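VWFA domain-containing protein (Alicyclobacillus acidocaldarius subsp. acidocaldarius, PDB 3RAG) is of unknown function but carries a von Willebrand factor A-type alpha-beta-alpha fold that holds a sodium ion in the crystal. Local coordinates at residues T153-V158 / A201-L206. Residues are numbered along the deposited sequence; the frame is centred on the assembly and turned at random.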
ATOM      1  N   THR A 153     -16.516   7.755   2.106  1.00 28.95           N
ATOM      2  CA  THR A 153     -16.360   6.619   1.194  1.00 26.97           C
ATOM      3  C   THR A 153     -15.047   5.919   1.456  1.00 27.85           C
ATOM      4  O   THR A 153     -14.961   4.687   1.429  1.00 28.90           O
ATOM      5  CB  THR A 153     -16.455   7.097  -0.263  1.00 25.62           C
ATOM      6  OG1 THR A 153     -17.771   7.619  -0.453  1.00 28.78           O
ATOM      7  CG2 THR A 153     -16.207   5.931  -1.267  1.00 31.77           C
ATOM      8  N   VAL A 154     -14.018   6.710   1.723  1.00 24.96           N
ATOM      9  CA  VAL A 154     -12.696   6.165   2.018  1.00 24.82           C
ATOM     10  C   VAL A 154     -12.708   5.324   3.292  1.00 29.10           C
ATOM     11  O   VAL A 154     -12.127   4.235   3.331  1.00 29.36           O
ATOM     12  CB  VAL A 154     -11.648   7.291   2.088  1.00 24.76           C
ATOM     13  CG1 VAL A 154     -10.302   6.773   2.627  1.00 26.32           C
ATOM     14  CG2 VAL A 154     -11.458   7.901   0.700  1.00 25.14           C
ATOM     15  N   ARG A 155     -13.384   5.804   4.332  1.00 28.37           N
ATOM     16  CA  ARG A 155     -13.469   5.011   5.553  1.00 26.66           C
ATOM     17  C   ARG A 155     -14.056   3.633   5.253  1.00 28.23           C
ATOM     18  O   ARG A 155     -13.565   2.613   5.759  1.00 27.32           O
ATOM     19  CB  ARG A 155     -14.330   5.708   6.618  1.00 27.67           C
ATOM     20  CG  ARG A 155     -13.775   7.041   7.126  1.00 30.72           C
ATOM     21  CD  ARG A 155     -14.529   7.512   8.408  1.00 27.81           C
ATOM     22  NE  ARG A 155     -15.973   7.627   8.152  1.00 31.37           N
ATOM     23  CZ  ARG A 155     -16.666   8.763   8.111  1.00 29.01           C
ATOM     24  NH1 ARG A 155     -16.097   9.948   8.359  1.00 27.78           N
ATOM     25  NH2 ARG A 155     -17.961   8.718   7.825  1.00 28.73           N
ATOM     26  N   GLU A 156     -15.124   3.597   4.459  1.00 29.71           N
ATOM     27  CA  GLU A 156     -15.762   2.310   4.138  1.00 34.03           C
ATOM     28  C   GLU A 156     -14.839   1.415   3.301  1.00 31.78           C
ATOM     29  O   GLU A 156     -14.783   0.187   3.495  1.00 33.34           O
ATOM     30  CB  GLU A 156     -17.077   2.528   3.395  1.00 40.88           C
ATOM     31  CG  GLU A 156     -18.057   3.412   4.117  1.00 54.55           C
ATOM     32  CD  GLU A 156     -19.316   2.677   4.525  1.00 73.38           C
ATOM     33  OE1 GLU A 156     -19.207   1.500   4.947  1.00 83.92           O
ATOM     34  OE2 GLU A 156     -20.410   3.276   4.421  1.00 73.21           O
ATOM     35  N   ALA A 157     -14.131   2.034   2.360  1.00 28.98           N
ATOM     36  CA  ALA A 157     -13.226   1.310   1.467  1.00 28.55           C
ATOM     37  C   ALA A 157     -12.088   0.661   2.239  1.00 28.68           C
ATOM     38  O   ALA A 157     -11.666  -0.464   1.931  1.00 27.60           O
ATOM     39  CB  ALA A 157     -12.655   2.260   0.384  1.00 26.73           C
ATOM     40  N   VAL A 158     -11.564   1.379   3.223  1.00 26.55           N
ATOM     41  CA  VAL A 158     -10.452   0.857   3.997  1.00 28.26           C
ATOM     42  C   VAL A 158     -10.910  -0.307   4.866  1.00 31.34           C
ATOM     43  O   VAL A 158     -10.220  -1.318   4.998  1.00 28.66           O
ATOM     44  CB  VAL A 158      -9.815   1.963   4.847  1.00 29.07           C
ATOM     45  CG1 VAL A 158      -8.812   1.385   5.817  1.00 30.58           C
ATOM     46  CG2 VAL A 158      -9.142   2.991   3.905  1.00 28.24           C
ATOM     47  N   ALA A 201     -11.921   4.575  15.248  1.00 36.71           N
ATOM     48  CA  ALA A 201     -10.713   5.382  15.126  1.00 37.73           C
ATOM     49  C   ALA A 201     -10.672   6.122  13.789  1.00 30.61           C
ATOM     50  O   ALA A 201     -10.316   7.304  13.753  1.00 33.46           O
ATOM     51  CB  ALA A 201      -9.462   4.526  15.309  1.00 39.19           C
ATOM     52  N   LEU A 202     -11.008   5.439  12.689  1.00 31.49           N
ATOM     53  CA  LEU A 202     -11.090   6.129  11.404  1.00 29.45           C
ATOM     54  C   LEU A 202     -12.034   7.330  11.498  1.00 30.17           C
ATOM     55  O   LEU A 202     -11.711   8.417  11.034  1.00 30.16           O
ATOM     56  CB  LEU A 202     -11.566   5.213  10.269  1.00 32.82           C
ATOM     57  CG  LEU A 202     -10.631   4.140   9.709  1.00 41.91           C
ATOM     58  CD1 LEU A 202     -11.345   3.314   8.636  1.00 38.89           C
ATOM     59  CD2 LEU A 202      -9.397   4.797   9.135  1.00 38.86           C
ATOM     60  N   GLU A 203     -13.212   7.133  12.078  1.00 29.21           N
ATOM     61  CA  GLU A 203     -14.170   8.242  12.144  1.00 30.15           C
ATOM     62  C   GLU A 203     -13.669   9.415  12.973  1.00 32.58           C
ATOM     63  O   GLU A 203     -13.883  10.572  12.605  1.00 31.75           O
ATOM     64  CB  GLU A 203     -15.519   7.771  12.696  1.00 38.21           C
ATOM     65  CG  GLU A 203     -16.247   6.853  11.744  1.00 35.75           C
ATOM     66  CD  GLU A 203     -17.691   6.651  12.148  1.00 42.29           C
ATOM     67  OE1 GLU A 203     -18.250   7.529  12.846  1.00 34.60           O
ATOM     68  OE2 GLU A 203     -18.267   5.613  11.767  1.00 55.68           O
ATOM     69  N   ALA A 204     -13.016   9.117  14.099  1.00 31.52           N
ATOM     70  CA  ALA A 204     -12.553  10.163  15.004  1.00 32.54           C
ATOM     71  C   ALA A 204     -11.361  10.906  14.445  1.00 36.68           C
ATOM     72  O   ALA A 204     -11.218  12.102  14.666  1.00 35.48           O
ATOM     73  CB  ALA A 204     -12.195   9.575  16.413  1.00 31.16           C
ATOM     74  N   GLU A 205     -10.496  10.202  13.723  1.00 31.68           N
ATOM     75  CA  GLU A 205      -9.190  10.769  13.377  1.00 35.13           C
ATOM     76  C   GLU A 205      -9.092  11.362  11.976  1.00 39.23           C
ATOM     77  O   GLU A 205      -8.154  12.114  11.686  1.00 43.15           O
ATOM     78  CB  GLU A 205      -8.082   9.713  13.583  1.00 33.30           C
ATOM     79  CG  GLU A 205      -8.105   9.073  14.986  1.00 39.10           C
ATOM     80  CD  GLU A 205      -7.734  10.063  16.091  1.00 52.04           C
ATOM     81  OE1 GLU A 205      -7.052  11.060  15.783  1.00 53.47           O
ATOM     82  OE2 GLU A 205      -8.134   9.847  17.261  1.00 56.23           O
ATOM     83  N   LEU A 206     -10.035  11.028  11.089  1.00 31.02           N
ATOM     84  CA  LEU A 206      -9.956  11.548   9.728  1.00 29.49           C
ATOM     85  C   LEU A 206     -10.706  12.864   9.597  1.00 32.75           C
ATOM     86  O   LEU A 206     -11.897  12.912   9.285  1.00 33.67           O
ATOM     87  CB  LEU A 206     -10.429  10.502   8.689  1.00 31.00           C
ATOM     88  CG  LEU A 206      -9.718   9.151   8.735  1.00 31.01           C
ATOM     89  CD1 LEU A 206     -10.275   8.244   7.625  1.00 30.23           C
ATOM     90  CD2 LEU A 206      -8.212   9.323   8.549  1.00 34.39           C
TER
HETATM   91  O   HOH W   1     -13.771  10.843   9.854  1.00 27.69           O
HETATM   92  O   HOH W   2     -17.236   5.135   8.771  1.00 45.23           O
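Arg155 carries most of the contact, its chain laid against Leu202 and Glu203 of the short helix 199-205 and against Leu206 just beyond its end. In the apolar layer its CG lies 3.7 Å from CD1 of Leu206, the two side chains passing one another in opposing senses. Leu202 points back at helix 151-165: its CD1 reaches the backbone O of Arg155 at 3.7 Å and, more loosely, CG1 of Val158 at 4.3 Å. On the sheet side, Val158, Leu202 and Leu206 all rest on Leu141 of strand 135-142, while Val176 and Ala178 of the neighbouring strand 172-179 meet Leu202 and Leu206 respectively. The axes of the segments 153-158 and 201-205 come within 10.4 Å of each other at 153°, close to antiparallel, and the two helices thus pack side by side over one face of the central, mostly parallel sheet of the vWA-like alpha-beta-alpha sandwich. At the outer border the contact turns polar without any direct hydrogen bond between the segments. Arg155 and Glu203 cross at about a right angle, and CG of Glu203 sits over one face of the guanidinium, 3.7 Å from NE of Arg155. The bend at chi3 (-57°) turns NE of Arg155 out of the line of the extended CA-CB-CG-CD run. The opposite charges are bridged through solvent: one water accepts from NE of Arg155 at 2.9 Å and donates to OE2 of Glu203 at 3.2 Å. A second water accepts from NH1 of Arg155 at 2.9 Å and lies within hydrogen-bonding distance of the carbonyl oxygens of Glu203 and Leu206, where the helix ends.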